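Side-chain contacts in putative transcriptional regulator (Bacillus cytotoxicus NVH 391-98, PDB 3K4H), which probably regulates transcription as a LacI-type sugar-responsive repressor, binding a pair of linked glucose units in the cleft between its two lobes: residues 197-200 / 201-205; 227-230 / 231-235; 82-85 / 86-90; 99-102 / 103-107. All coordinates share one frame; numbering follows the deposited sequence.

Contact 1: 197-200 / 201-205; sequences MATD and DLIGL. With GLC (alpha-D-glucopyranose), chain C.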
loop_
_atom_site.group_PDB
_atom_site.type_symbol
_atom_site.label_atom_id
_atom_site.label_comp_id
_atom_site.label_asym_id
_atom_site.label_seq_id
_atom_site.Cartn_x
_atom_site.Cartn_y
_atom_site.Cartn_z
HETATM N N MSE A 197 -21.371 -0.496 -6.455
HETATM C CA MSE A 197 -20.243 -1.192 -5.856
HETATM C C MSE A 197 -20.594 -1.647 -4.453
HETATM O O MSE A 197 -20.949 -0.856 -3.597
HETATM C CB MSE A 197 -18.982 -0.330 -5.853
HETATM C CG MSE A 197 -17.714 -1.062 -5.393
HETATM SE SE MSE A 197 -16.120 0.139 -5.369
HETATM C CE MSE A 197 -16.315 0.808 -3.540
ATOM N N ALA A 198 -20.493 -2.950 -4.238
ATOM C CA ALA A 198 -20.735 -3.554 -2.949
ATOM C C ALA A 198 -19.404 -3.924 -2.355
ATOM O O ALA A 198 -18.556 -4.486 -3.025
ATOM C CB ALA A 198 -21.571 -4.765 -3.127
ATOM N N THR A 199 -19.215 -3.586 -1.090
ATOM C CA THR A 199 -17.937 -3.819 -0.416
ATOM C C THR A 199 -17.798 -5.257 0.101
ATOM O O THR A 199 -16.751 -5.616 0.619
ATOM C CB THR A 199 -17.739 -2.849 0.733
ATOM O OG1 THR A 199 -18.873 -2.925 1.605
ATOM C CG2 THR A 199 -17.604 -1.429 0.214
ATOM N N ASP A 200 -18.841 -6.074 -0.095
ATOM C CA ASP A 200 -18.856 -7.472 0.325
ATOM C C ASP A 200 -19.817 -8.334 -0.522
ATOM O O ASP A 200 -20.975 -7.967 -0.716
ATOM C CB ASP A 200 -19.270 -7.536 1.799
ATOM C CG ASP A 200 -19.220 -8.936 2.368
ATOM O OD1 ASP A 200 -18.372 -9.139 3.249
ATOM O OD2 ASP A 200 -20.006 -9.829 1.958
ATOM N N ASP A 201 -19.351 -9.497 -0.977
ATOM C CA ASP A 201 -20.162 -10.438 -1.759
ATOM C C ASP A 201 -21.530 -10.759 -1.168
ATOM O O ASP A 201 -22.486 -10.953 -1.912
ATOM C CB ASP A 201 -19.384 -11.727 -2.029
ATOM C CG ASP A 201 -18.407 -11.583 -3.195
ATOM O OD1 ASP A 201 -18.324 -10.480 -3.758
ATOM O OD2 ASP A 201 -17.720 -12.550 -3.579
ATOM N N LEU A 202 -21.644 -10.823 0.156
ATOM C CA LEU A 202 -22.956 -11.073 0.762
ATOM C C LEU A 202 -23.952 -10.034 0.305
ATOM O O LEU A 202 -25.087 -10.371 -0.028
ATOM C CB LEU A 202 -22.905 -11.102 2.285
ATOM C CG LEU A 202 -22.466 -12.466 2.817
ATOM C CD1 LEU A 202 -22.554 -12.517 4.349
ATOM C CD2 LEU A 202 -23.229 -13.637 2.130
ATOM N N ILE A 203 -23.504 -8.781 0.290
ATOM C CA ILE A 203 -24.315 -7.648 -0.100
ATOM C C ILE A 203 -24.544 -7.696 -1.610
ATOM O O ILE A 203 -25.611 -7.352 -2.086
ATOM C CB ILE A 203 -23.617 -6.327 0.273
ATOM C CG1 ILE A 203 -23.171 -6.364 1.743
ATOM C CG2 ILE A 203 -24.537 -5.140 0.007
ATOM C CD1 ILE A 203 -22.353 -5.164 2.203
ATOM N N GLY A 204 -23.529 -8.128 -2.354
ATOM C CA GLY A 204 -23.624 -8.284 -3.796
ATOM C C GLY A 204 -24.703 -9.287 -4.117
ATOM O O GLY A 204 -25.552 -9.059 -4.983
ATOM N N LEU A 205 -24.699 -10.393 -3.392
ATOM C CA LEU A 205 -25.591 -11.484 -3.740
ATOM C C LEU A 205 -27.008 -11.053 -3.459
ATOM O O LEU A 205 -27.920 -11.386 -4.219
ATOM C CB LEU A 205 -25.207 -12.792 -3.024
ATOM C CG LEU A 205 -23.938 -13.384 -3.668
ATOM C CD1 LEU A 205 -23.294 -14.431 -2.804
ATOM C CD2 LEU A 205 -24.190 -13.920 -5.099
HETATM C C1 GLC C . -16.080 -8.753 5.161
HETATM C C2 GLC C . -15.526 -8.856 6.572
HETATM C C3 GLC C . -14.483 -7.784 6.792
HETATM C C4 GLC C . -13.389 -8.053 5.775
HETATM C C5 GLC C . -13.944 -7.792 4.373
HETATM C C6 GLC C . -12.890 -8.142 3.307
HETATM O O1 GLC C . -16.971 -7.670 5.101
HETATM O O2 GLC C . -16.570 -8.675 7.497
HETATM O O3 GLC C . -14.024 -7.826 8.129
HETATM O O4 GLC C . -12.256 -7.241 5.992
HETATM O O5 GLC C . -15.107 -8.567 4.143
HETATM O O6 GLC C . -13.031 -7.375 2.132
#
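D201 opens helix 201-213 directly after D200, and its carboxylate finds its partners in A230 and T242: OD2 accepts from A230 N and OD1 pairs with T242 OG1, so this acid belongs to the neighbouring loop and strand. L202 comes next and supplies the capping bond: its N-H donates to D200 OD2 over 2.6 Å, meeting that oxygen nearly along its C-O axis. D200 is thereby the N-cap. With CG anti to the backbone N (chi1 -176°), its carboxylate reaches forward to the open N-terminal turn of the helix and divides its work, OD2 serving the helix while OD1 accepts from the glucose hydroxyl O1 of chain C at 2.7 Å and from N25 ND2. The positive end of the helix dipole would be expected to favour the charged form of D200. The arrangement is an instance of a principle common in periplasmic-binding-protein-like folds: a strand of a beta-alpha-beta unit, here 195-198, ends at the cleft, and the residues between it and the following helix meet the ligand. I203 packs against A198, T199 and D200. Its CD1 rests 3.9 Å from D200 CB and runs alongside T199, whose OG1 is held by I137 O, while I203 N makes a weak bond to D200 O. At G204 the backbone N gives that same carbonyl a straighter bond of 3.0 Å (155°), arriving in the carbonyl plane. A198 CB, at the end of strand 195-198, lies 4.0 Å from G204 N.

Contact 2: 227-230 / 231-235; sequences FNNA and LLSEI. With GLC (alpha-D-glucopyranose), chain C.
A230 O is gripped twice by one residue, S233, in the first turn of the weakly bonded helix 231-235. The backbone N of S233 donates to it at 2.6 Å from well above the carbonyl plane, about 50° out of it. The hydroxyl OG of S233 also donates, at 2.7 Å, but lies in that plane on a lone pair. The two donors therefore use different regions of the oxygen. Placing OG between its own backbone N and carbonyl carbon (chi1 75°) turns the hydroxyl back toward the preceding turn. The same OG receives a bond from R281 NH1, and this guanidinium also bonds N229 OD1, which stands 3.7 Å from S233 OG. The other end of the N229 amide, ND2, is taken by D244 OD2. E234 approaches at an angle, OE2 coming to 3.9 Å from N229 OD1 with carboxylate and amide planes 59° apart; E234 merely lies near R281. On the inner side, A230 N donates to D201 OD2, joining the turn to helix 201-213, while N228 turns into the glycan pocket. It is a compact example of a loop after a parallel strand, here 223-227, that faces ligand at one end and solvent at the other. One guanidinium thus bridges loop and helix, and the polar links to R281 and D201 are made from outside the short helix.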
loop_
_atom_site.group_PDB
_atom_site.type_symbol
_atom_site.label_atom_id
_atom_site.label_comp_id
_atom_site.label_asym_id
_atom_site.label_seq_id
_atom_site.Cartn_x
_atom_site.Cartn_y
_atom_site.Cartn_z
ATOM N N PHE A 227 -16.871 -7.298 -3.743
ATOM C CA PHE A 227 -15.556 -7.619 -3.258
ATOM C C PHE A 227 -15.498 -8.944 -2.571
ATOM O O PHE A 227 -16.428 -9.372 -2.018
ATOM C CB PHE A 227 -15.156 -6.618 -2.218
ATOM C CG PHE A 227 -14.413 -5.478 -2.732
ATOM C CD1 PHE A 227 -13.082 -5.453 -2.698
ATOM C CD2 PHE A 227 -15.046 -4.388 -3.177
ATOM C CE1 PHE A 227 -12.422 -4.387 -3.156
ATOM C CE2 PHE A 227 -14.368 -3.343 -3.633
ATOM C CZ PHE A 227 -13.071 -3.344 -3.620
ATOM N N ASN A 228 -14.342 -9.558 -2.587
ATOM C CA ASN A 228 -14.036 -10.796 -1.902
ATOM C C ASN A 228 -14.154 -12.154 -2.553
ATOM O O ASN A 228 -13.611 -13.063 -2.059
ATOM C CB ASN A 228 -15.043 -10.910 -0.791
ATOM C CG ASN A 228 -14.736 -10.079 0.400
ATOM O OD1 ASN A 228 -15.454 -10.123 1.362
ATOM N ND2 ASN A 228 -13.690 -9.331 0.352
ATOM N N ASN A 229 -14.698 -12.312 -3.721
ATOM C CA ASN A 229 -14.616 -13.611 -4.325
ATOM C C ASN A 229 -15.126 -14.824 -3.603
ATOM O O ASN A 229 -14.517 -15.844 -3.619
ATOM C CB ASN A 229 -13.226 -13.863 -4.792
ATOM C CG ASN A 229 -13.160 -14.928 -5.794
ATOM O OD1 ASN A 229 -14.135 -15.532 -6.123
ATOM N ND2 ASN A 229 -12.001 -15.176 -6.279
ATOM N N ALA A 230 -16.255 -14.718 -2.974
ATOM C CA ALA A 230 -16.835 -15.838 -2.307
ATOM C C ALA A 230 -17.220 -16.875 -3.280
ATOM O O ALA A 230 -17.633 -16.603 -4.352
ATOM C CB ALA A 230 -18.009 -15.434 -1.610
ATOM N N LEU A 231 -17.135 -18.104 -2.876
ATOM C CA LEU A 231 -17.405 -19.175 -3.766
ATOM C C LEU A 231 -18.764 -18.967 -4.291
ATOM O O LEU A 231 -19.079 -19.353 -5.360
ATOM C CB LEU A 231 -17.398 -20.452 -2.984
ATOM C CG LEU A 231 -17.894 -21.663 -3.726
ATOM C CD1 LEU A 231 -16.777 -22.189 -4.521
ATOM C CD2 LEU A 231 -18.349 -22.690 -2.780
ATOM N N LEU A 232 -19.609 -18.386 -3.503
ATOM C CA LEU A 232 -20.979 -18.147 -3.942
ATOM C C LEU A 232 -21.051 -17.173 -5.116
ATOM O O LEU A 232 -21.947 -17.258 -5.951
ATOM C CB LEU A 232 -21.824 -17.630 -2.779
ATOM C CG LEU A 232 -22.194 -18.580 -1.634
ATOM C CD1 LEU A 232 -22.315 -17.837 -0.274
ATOM C CD2 LEU A 232 -23.465 -19.343 -1.983
ATOM N N SER A 233 -20.101 -16.256 -5.180
ATOM C CA SER A 233 -20.085 -15.296 -6.263
ATOM C C SER A 233 -19.847 -15.963 -7.621
ATOM O O SER A 233 -20.260 -15.420 -8.635
ATOM C CB SER A 233 -19.053 -14.189 -6.012
ATOM O OG SER A 233 -17.726 -14.651 -6.240
ATOM N N GLU A 234 -19.189 -17.124 -7.635
ATOM C CA GLU A 234 -18.822 -17.822 -8.878
ATOM C C GLU A 234 -20.029 -18.428 -9.578
ATOM O O GLU A 234 -20.059 -18.587 -10.802
ATOM C CB GLU A 234 -17.799 -18.920 -8.593
ATOM C CG GLU A 234 -16.383 -18.400 -8.447
ATOM C CD GLU A 234 -15.403 -19.440 -7.915
ATOM O OE1 GLU A 234 -15.120 -20.421 -8.638
ATOM O OE2 GLU A 234 -14.899 -19.260 -6.778
ATOM N N ILE A 235 -21.046 -18.700 -8.775
ATOM C CA ILE A 235 -22.168 -19.539 -9.155
ATOM C C ILE A 235 -23.502 -18.778 -9.127
ATOM O O ILE A 235 -24.565 -19.352 -9.416
ATOM C CB ILE A 235 -22.159 -20.791 -8.236
ATOM C CG1 ILE A 235 -22.234 -22.070 -9.062
ATOM C CG2 ILE A 235 -23.067 -20.661 -6.996
ATOM C CD1 ILE A 235 -20.843 -22.572 -9.470
HETATM C C1 GLC C . -16.080 -8.753 5.161
HETATM C C2 GLC C . -15.526 -8.856 6.572
HETATM C C3 GLC C . -14.483 -7.784 6.792
HETATM C C4 GLC C . -13.389 -8.053 5.775
HETATM C C5 GLC C . -13.944 -7.792 4.373
HETATM C C6 GLC C . -12.890 -8.142 3.307
HETATM O O1 GLC C . -16.971 -7.670 5.101
HETATM O O2 GLC C . -16.570 -8.675 7.497
HETATM O O3 GLC C . -14.024 -7.826 8.129
HETATM O O4 GLC C . -12.256 -7.241 5.992
HETATM O O5 GLC C . -15.107 -8.567 4.143
HETATM O O6 GLC C . -13.031 -7.375 2.132
#

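Contact 3: 82-85 / 86-90; sequences DRII and QYLHE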
loop_
_atom_site.group_PDB
_atom_site.type_symbol
_atom_site.label_atom_id
_atom_site.label_comp_id
_atom_site.label_asym_id
_atom_site.label_seq_id
_atom_site.Cartn_x
_atom_site.Cartn_y
_atom_site.Cartn_z
ATOM N N ASP A 82 -11.136 1.138 18.635
ATOM C CA ASP A 82 -11.291 -0.163 19.183
ATOM C C ASP A 82 -10.660 -0.100 20.585
ATOM O O ASP A 82 -9.449 0.166 20.730
ATOM C CB ASP A 82 -10.598 -1.177 18.282
ATOM C CG ASP A 82 -11.116 -2.573 18.470
ATOM O OD1 ASP A 82 -10.631 -3.440 17.723
ATOM O OD2 ASP A 82 -12.014 -2.808 19.314
ATOM N N ARG A 83 -11.491 -0.285 21.609
ATOM C CA ARG A 83 -10.979 -0.491 22.943
ATOM C C ARG A 83 -9.970 -1.644 22.906
ATOM O O ARG A 83 -8.927 -1.567 23.568
ATOM C CB ARG A 83 -12.082 -0.870 23.944
ATOM C CG ARG A 83 -13.232 0.069 24.100
ATOM C CD ARG A 83 -14.448 -0.725 24.521
ATOM N NE ARG A 83 -14.273 -1.239 25.874
ATOM C CZ ARG A 83 -15.049 -2.132 26.491
ATOM N NH1 ARG A 83 -16.104 -2.671 25.900
ATOM N NH2 ARG A 83 -14.754 -2.490 27.726
ATOM N N ILE A 84 -10.277 -2.715 22.161
ATOM C CA ILE A 84 -9.410 -3.899 22.182
ATOM C C ILE A 84 -7.965 -3.493 21.940
ATOM O O ILE A 84 -7.068 -3.904 22.682
ATOM C CB ILE A 84 -9.808 -4.994 21.162
ATOM C CG1 ILE A 84 -11.294 -5.374 21.246
ATOM C CG2 ILE A 84 -8.967 -6.242 21.367
ATOM C CD1 ILE A 84 -11.636 -6.222 22.380
ATOM N N ILE A 85 -7.753 -2.673 20.908
ATOM C CA ILE A 85 -6.426 -2.156 20.585
ATOM C C ILE A 85 -5.871 -1.258 21.684
ATOM O O ILE A 85 -4.695 -1.402 22.020
ATOM C CB ILE A 85 -6.388 -1.385 19.259
ATOM C CG1 ILE A 85 -6.735 -2.304 18.100
ATOM C CG2 ILE A 85 -4.977 -0.772 19.012
ATOM C CD1 ILE A 85 -6.671 -1.591 16.743
ATOM N N GLN A 86 -6.679 -0.339 22.234
ATOM C CA GLN A 86 -6.213 0.502 23.352
ATOM C C GLN A 86 -5.696 -0.399 24.454
ATOM O O GLN A 86 -4.668 -0.114 25.058
ATOM C CB GLN A 86 -7.293 1.459 23.917
ATOM C CG GLN A 86 -7.187 2.962 23.521
ATOM C CD GLN A 86 -5.776 3.611 23.709
ATOM O OE1 GLN A 86 -5.110 3.974 22.721
ATOM N NE2 GLN A 86 -5.335 3.768 24.970
ATOM N N TYR A 87 -6.392 -1.505 24.687
ATOM C CA TYR A 87 -6.038 -2.395 25.757
ATOM C C TYR A 87 -4.715 -3.060 25.485
ATOM O O TYR A 87 -3.814 -3.027 26.334
ATOM C CB TYR A 87 -7.114 -3.455 25.995
ATOM C CG TYR A 87 -6.700 -4.474 27.036
ATOM C CD1 TYR A 87 -6.196 -5.718 26.655
ATOM C CD2 TYR A 87 -6.766 -4.176 28.406
ATOM C CE1 TYR A 87 -5.785 -6.651 27.619
ATOM C CE2 TYR A 87 -6.365 -5.099 29.371
ATOM C CZ TYR A 87 -5.876 -6.336 28.974
ATOM O OH TYR A 87 -5.469 -7.264 29.910
ATOM N N LEU A 88 -4.601 -3.671 24.311
ATOM C CA LEU A 88 -3.423 -4.447 23.978
ATOM C C LEU A 88 -2.216 -3.540 23.886
ATOM O O LEU A 88 -1.123 -3.924 24.300
ATOM C CB LEU A 88 -3.616 -5.224 22.673
ATOM C CG LEU A 88 -4.704 -6.302 22.583
ATOM C CD1 LEU A 88 -4.675 -6.922 21.213
ATOM C CD2 LEU A 88 -4.531 -7.380 23.650
ATOM N N HIS A 89 -2.412 -2.334 23.359
ATOM C CA HIS A 89 -1.308 -1.382 23.251
ATOM C C HIS A 89 -0.774 -0.972 24.615
ATOM O O HIS A 89 0.431 -0.974 24.834
ATOM C CB HIS A 89 -1.687 -0.146 22.439
ATOM C CG HIS A 89 -0.631 0.914 22.446
ATOM N ND1 HIS A 89 0.557 0.785 21.754
ATOM C CD2 HIS A 89 -0.576 2.117 23.072
ATOM C CE1 HIS A 89 1.296 1.866 21.952
ATOM N NE2 HIS A 89 0.629 2.692 22.742
ATOM N N GLU A 90 -1.680 -0.643 25.530
ATOM C CA GLU A 90 -1.325 -0.355 26.925
ATOM C C GLU A 90 -0.691 -1.514 27.734
ATOM O O GLU A 90 0.146 -1.277 28.587
ATOM C CB GLU A 90 -2.554 0.167 27.661
ATOM C CG GLU A 90 -2.955 1.570 27.264
ATOM C CD GLU A 90 -1.919 2.593 27.653
ATOM O OE1 GLU A 90 -1.486 3.362 26.762
ATOM O OE2 GLU A 90 -1.527 2.614 28.844
#
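I84 and L88, one helical turn apart, point their branched ends along the same flank of helix 83-90, with I84 CG2 4.3 Å from L88 CD1. L88 CG also lies 3.4 Å from I84 O, so the leucine covers the carbonyl that its own N-H uses at 3.0 Å. The pair faces inward: V61 of helix 54-66 meets both residues, L75 takes I84, and I73 and F95 take L88. I85 is turned toward the strands too, against L75 and F95, while its O accepts from H89 N at 2.8 Å.

The larger side chains leave from other faces of the helix. Y87 sets its CB 3.3 Å from I84 O, and with CG anti to the backbone N (chi1 175°) it sends its ring off toward V62 and V65. H89 has a similar first torsion, 173°, yet springs from another face of the helix and carries its imidazole to R104 and E107. Q86 keeps only its CB near R83 O, at 3.5 Å, and bends at chi2 toward R104. R83 extends the other way, to a salt bridge with E54 and a cation-pi contact with F58.

At the N-terminus D82 is the N-cap: OD2 accepts a weak bond from I84 N, and D82 O takes Q86 N at 3.2 Å. This is the crossover helix of a beta-alpha-beta unit between strands 72-75 and 95-98, and its chemistry is that of an amphipathic helix: I84, I85 and L88 meet the sheet, while Q86 and H89 turn to the side of loop 99-107 and R83 to helix 54-66.

Contact 4: 99-102 / 103-107; sequences GKPY and DRKDE. With GLC (alpha-D-glucopyranose), chain B.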
loop_
_atom_site.group_PDB
_atom_site.type_symbol
_atom_site.label_atom_id
_atom_site.label_comp_id
_atom_site.label_asym_id
_atom_site.label_seq_id
_atom_site.Cartn_x
_atom_site.Cartn_y
_atom_site.Cartn_z
ATOM N N GLY A 99 -6.150 -5.345 8.313
ATOM C CA GLY A 99 -6.813 -4.054 8.042
ATOM C C GLY A 99 -5.949 -2.876 8.477
ATOM O O GLY A 99 -5.126 -3.000 9.384
ATOM N N LYS A 100 -6.119 -1.731 7.821
ATOM C CA LYS A 100 -5.451 -0.495 8.202
ATOM C C LYS A 100 -5.912 -0.019 9.581
ATOM O O LYS A 100 -7.100 -0.069 9.897
ATOM C CB LYS A 100 -5.799 0.562 7.191
ATOM C CG LYS A 100 -4.714 1.538 6.896
ATOM C CD LYS A 100 -5.093 2.394 5.695
ATOM C CE LYS A 100 -6.176 3.386 6.049
ATOM N NZ LYS A 100 -6.461 4.217 4.869
ATOM N N PRO A 101 -4.966 0.446 10.417
ATOM C CA PRO A 101 -5.351 1.045 11.700
ATOM C C PRO A 101 -5.729 2.485 11.472
ATOM O O PRO A 101 -5.227 3.102 10.533
ATOM C CB PRO A 101 -4.067 0.962 12.531
ATOM C CG PRO A 101 -3.037 0.189 11.650
ATOM C CD PRO A 101 -3.503 0.360 10.258
ATOM N N TYR A 102 -6.606 3.033 12.309
ATOM C CA TYR A 102 -7.041 4.403 12.073
ATOM C C TYR A 102 -5.845 5.351 12.104
ATOM O O TYR A 102 -5.671 6.177 11.195
ATOM C CB TYR A 102 -8.124 4.869 13.046
ATOM C CG TYR A 102 -8.617 6.267 12.701
ATOM C CD1 TYR A 102 -9.166 6.540 11.440
ATOM C CD2 TYR A 102 -8.509 7.326 13.618
ATOM C CE1 TYR A 102 -9.612 7.827 11.098
ATOM C CE2 TYR A 102 -8.957 8.632 13.288
ATOM C CZ TYR A 102 -9.504 8.867 12.025
ATOM O OH TYR A 102 -9.950 10.118 11.674
ATOM N N ASP A 103 -5.025 5.195 13.143
ATOM C CA ASP A 103 -3.826 6.001 13.362
ATOM C C ASP A 103 -2.665 5.085 13.789
ATOM O O ASP A 103 -2.850 3.863 13.919
ATOM C CB ASP A 103 -4.107 7.046 14.455
ATOM C CG ASP A 103 -4.655 6.419 15.753
ATOM O OD1 ASP A 103 -4.602 5.175 15.919
ATOM O OD2 ASP A 103 -5.139 7.183 16.613
ATOM N N ARG A 104 -1.485 5.679 14.005
ATOM C CA ARG A 104 -0.304 4.966 14.516
ATOM C C ARG A 104 0.189 3.878 13.567
ATOM O O ARG A 104 0.718 2.850 14.020
ATOM C CB ARG A 104 -0.577 4.314 15.873
ATOM C CG ARG A 104 -0.973 5.206 17.009
ATOM C CD ARG A 104 -1.564 4.301 18.069
ATOM N NE ARG A 104 -1.394 4.799 19.434
ATOM C CZ ARG A 104 -1.964 4.247 20.509
ATOM N NH1 ARG A 104 -2.754 3.175 20.380
ATOM N NH2 ARG A 104 -1.752 4.777 21.713
ATOM N N LYS A 105 0.005 4.087 12.264
ATOM C CA LYS A 105 0.540 3.166 11.251
ATOM C C LYS A 105 1.974 2.757 11.585
ATOM O O LYS A 105 2.342 1.596 11.436
ATOM C CB LYS A 105 0.491 3.785 9.843
ATOM C CG LYS A 105 -0.648 3.300 8.943
ATOM C CD LYS A 105 -1.969 4.032 9.196
ATOM C CE LYS A 105 -1.882 5.538 8.928
ATOM N NZ LYS A 105 -1.202 5.907 7.640
ATOM N N ASP A 106 2.766 3.727 12.043
ATOM C CA ASP A 106 4.142 3.498 12.483
ATOM C C ASP A 106 4.278 2.502 13.637
ATOM O O ASP A 106 5.242 1.741 13.662
ATOM C CB ASP A 106 4.874 4.821 12.798
ATOM C CG ASP A 106 4.058 5.782 13.685
ATOM O OD1 ASP A 106 4.636 6.788 14.160
ATOM O OD2 ASP A 106 2.846 5.560 13.906
ATOM N N GLU A 107 3.321 2.483 14.566
ATOM C CA GLU A 107 3.421 1.639 15.774
ATOM C C GLU A 107 2.838 0.220 15.646
ATOM O O GLU A 107 3.310 -0.712 16.304
ATOM C CB GLU A 107 2.794 2.350 16.983
ATOM C CG GLU A 107 3.711 3.346 17.678
ATOM C CD GLU A 107 2.948 4.441 18.421
ATOM O OE1 GLU A 107 2.891 4.371 19.672
ATOM O OE2 GLU A 107 2.407 5.367 17.761
HETATM C C1 GLC B . -11.049 -7.868 6.410
HETATM C C2 GLC B . -10.571 -7.100 7.624
HETATM C C3 GLC B . -10.313 -5.675 7.165
HETATM C C4 GLC B . -9.268 -5.649 6.035
HETATM C C5 GLC B . -9.669 -6.583 4.917
HETATM C C6 GLC B . -8.541 -6.660 3.918
HETATM O O2 GLC B . -11.587 -7.122 8.601
HETATM O O3 GLC B . -9.982 -4.927 8.314
HETATM O O4 GLC B . -9.241 -4.419 5.385
HETATM O O5 GLC B . -10.029 -7.866 5.418
HETATM O O6 GLC B . -8.996 -5.993 2.771
#
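From P101 to K105 the chain folds back with no hydrogen bond across the turn, R104 taking a positive phi of 63° before 105-107 adopt helical angles and E107 N bonds R104 O at 2.7 Å. Side chains and the proline ring do the joining instead. K105 is bent at chi2, chi3 and chi4, and this curl brings its CD over P101, 4.1 Å from the ring's CD and 3.6 Å from P101 O. K105 CD touches the ring loosely, the two side chains crossing at an angle, and the lysine touches Y110 as P101 does. On the same side of the ring, D103 O lies 3.4 Å from P101 CB.

K100 runs nearby, its CG 4.4 Å from K105 CD, but the two ammonium groups stay apart, NZ to NZ 6.2 Å. The K100 charge is answered by a salt bridge to D148, which would be expected to ease any mutual repulsion. Y102 and D103 face outward, and the Y102 side chain touches E80. R104 and E107 lead to helix 83-90, where they meet Q86 and H89.

At the head of the loop stands G99, with a phi of 131° that suits a residue lacking CB. Its CA comes 3.3 Å from O3 of the chain B glucose, close enough that the sugar lies directly against the backbone. A loop leaving the C-terminal end of a parallel strand, here 95-98, to line the sugar cleft is the classic binding-site geometry of the periplasmic-binding-protein-like fold, and the bond from K100 to D148 spans its two lobes.

How the contacts relate
Contacts 1 and 2 share one lobe and contacts 3 and 4 the other, on opposite sides of the chain's centre. Contact 1 is buried, contact 3 partly so, and contacts 2 and 4 lie at the surface. Within each lobe the pair touches: D201 joins contact 1 to contact 2, whereas contact 3 meets contact 4 by packing of Q86 and H89 on R104. Contacts 1 and 3 begin helices of beta-alpha-beta units with an aspartate cap, weak in contact 3, but only in contact 1 does it hold sugar. Contact 2 relies on a carbonyl that accepts two hydrogen bonds, contact 4 on loose van der Waals contact without cross bonds. Contacts 1 and 3 have centres about 30 Å apart.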